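Lipoprotein (Clostridioides difficile, PDB 7RAG) is the GerS lipoprotein, which binds the CwlD amidase and allosterically activates it during spore formation. Local coordinates at residues 154-157 with 161-164. Numbering follows the deposited sequence.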
loop_
_atom_site.group_PDB
_atom_site.type_symbol
_atom_site.label_atom_id
_atom_site.label_comp_id
_atom_site.label_asym_id
_atom_site.label_seq_id
_atom_site.Cartn_x
_atom_site.Cartn_y
_atom_site.Cartn_z
ATOM N N GLU A 154 -22.052 16.938 14.398
ATOM C CA GLU A 154 -23.294 16.701 13.670
ATOM C C GLU A 154 -23.144 17.119 12.211
ATOM O O GLU A 154 -22.696 18.235 11.919
ATOM C CB GLU A 154 -24.464 17.457 14.311
ATOM C CG GLU A 154 -24.739 17.069 15.758
ATOM C CD GLU A 154 -25.859 17.893 16.388
ATOM O OE1 GLU A 154 -26.047 19.068 15.990
ATOM O OE2 GLU A 154 -26.558 17.363 17.284
ATOM N N VAL A 155 -23.510 16.224 11.298
ATOM C CA VAL A 155 -23.737 16.580 9.905
ATOM C C VAL A 155 -25.234 16.846 9.749
ATOM O O VAL A 155 -26.070 15.976 10.022
ATOM C CB VAL A 155 -23.234 15.476 8.957
ATOM C CG1 VAL A 155 -23.399 15.873 7.487
ATOM C CG2 VAL A 155 -21.775 15.151 9.257
ATOM N N LEU A 156 -25.581 18.068 9.370
ATOM C CA LEU A 156 -26.969 18.486 9.244
ATOM C C LEU A 156 -27.349 18.528 7.771
ATOM O O LEU A 156 -26.538 18.929 6.928
ATOM C CB LEU A 156 -27.192 19.858 9.879
ATOM C CG LEU A 156 -26.690 20.085 11.307
ATOM C CD1 LEU A 156 -26.692 21.571 11.577
ATOM C CD2 LEU A 156 -27.514 19.349 12.370
ATOM N N ASP A 157 -28.571 18.089 7.462
ATOM C CA ASP A 157 -29.053 18.221 6.097
ATOM C C ASP A 157 -29.456 19.672 5.840
ATOM O O ASP A 157 -29.268 20.557 6.679
ATOM C CB ASP A 157 -30.188 17.230 5.817
ATOM C CG ASP A 157 -31.422 17.456 6.667
ATOM O OD1 ASP A 157 -31.630 18.566 7.191
ATOM O OD2 ASP A 157 -32.212 16.499 6.793
ATOM N N VAL A 161 -31.589 19.053 10.066
ATOM C CA VAL A 161 -31.708 17.778 10.774
ATOM C C VAL A 161 -30.336 17.110 10.821
ATOM O O VAL A 161 -29.679 16.981 9.770
ATOM C CB VAL A 161 -32.732 16.875 10.083
ATOM C CG1 VAL A 161 -32.717 15.474 10.680
ATOM C CG2 VAL A 161 -34.123 17.477 10.165
ATOM N N PRO A 162 -29.868 16.686 11.991
ATOM C CA PRO A 162 -28.676 15.832 12.040
ATOM C C PRO A 162 -28.914 14.524 11.297
ATOM O O PRO A 162 -29.828 13.757 11.616
ATOM C CB PRO A 162 -28.467 15.601 13.542
ATOM C CG PRO A 162 -29.190 16.687 14.198
ATOM C CD PRO A 162 -30.359 17.014 13.336
ATOM N N ARG A 163 -28.085 14.276 10.287
ATOM C CA ARG A 163 -28.073 12.978 9.635
ATOM C C ARG A 163 -27.010 12.063 10.203
ATOM O O ARG A 163 -27.203 10.845 10.207
ATOM C CB ARG A 163 -27.851 13.137 8.131
ATOM C CG ARG A 163 -28.936 13.896 7.458
ATOM C CD ARG A 163 -30.244 13.343 7.912
ATOM N NE ARG A 163 -31.316 13.816 7.062
ATOM C CZ ARG A 163 -32.196 13.036 6.461
ATOM N NH1 ARG A 163 -32.138 11.722 6.636
ATOM N NH2 ARG A 163 -33.139 13.592 5.705
ATOM N N PHE A 164 -25.875 12.617 10.632
ATOM C CA PHE A 164 -24.834 11.863 11.315
ATOM C C PHE A 164 -24.534 12.553 12.624
ATOM O O PHE A 164 -24.286 13.763 12.632
ATOM C CB PHE A 164 -23.527 11.775 10.515
ATOM C CG PHE A 164 -23.605 10.887 9.342
ATOM C CD1 PHE A 164 -23.182 9.569 9.434
ATOM C CD2 PHE A 164 -24.120 11.362 8.139
ATOM C CE1 PHE A 164 -23.273 8.733 8.324
ATOM C CE2 PHE A 164 -24.211 10.540 7.043
ATOM C CZ PHE A 164 -23.783 9.221 7.133
#
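Arg-163 grips Asp-157 side-on, in a salt bridge, at the turn end of the hairpin formed by strands 150-156 and 162-173. Two of the three guanidinium nitrogens, NE and NH2, reach the same carboxylate oxygen: Arg-163 NE lies 2.8 Å from Asp-157 OD2, and the NH2 bond to OD2 is more bent, with an N-H...O angle of 135°. The acceptor sits near the guanidinium plane, at its edge, whereas the two flat groups are turned 71° apart, so this is no coplanar two-oxygen pairing. A bend at chi2 brings the arginine chain back toward the aspartate.

The other oxygen, Asp-157 OD1, takes Val-161 N at 2.9 Å from above the carboxylate plane. With Asp-157 CG set between its backbone N and carbonyl carbon (chi1 63°), the carboxylate reaches back to the turn, while the Asp-157 amide donates to Val-161 O at 2.8 Å. Main chain and side chain thus both tie Asp-157 to Val-161.

Deeper in the hairpin, Val-155 is matched by two residues, Arg-163 and Phe-164, a classic beta bulge: Val-155 O accepts both amides, Arg-163 N at 2.6 Å and Phe-164 N weakly, while Val-155 N donates to Phe-164 O at 2.9 Å, and the register slips by one before Leu-156 pairs with Pro-162. The Val-155 and Phe-164 side chains lie side by side, CG2 of the valine 4.0 Å from CB of the phenylalanine, on one face, where Phe-136 meets the phenylalanine ring; on the other, Leu-156 CD2 lies 3.6 Å from Pro-162 CG.

Arg-163 NH1 bonds to Val-34 O of the second subunit, and Phe-164 continues the sheet antiparallel into that chain. The chemistry implies that Asp-157 fixes the guanidinium through NE and NH2, leaving NH1 to serve the subunit interface; the nearby positive charge probably stabilises the ionised carboxylate.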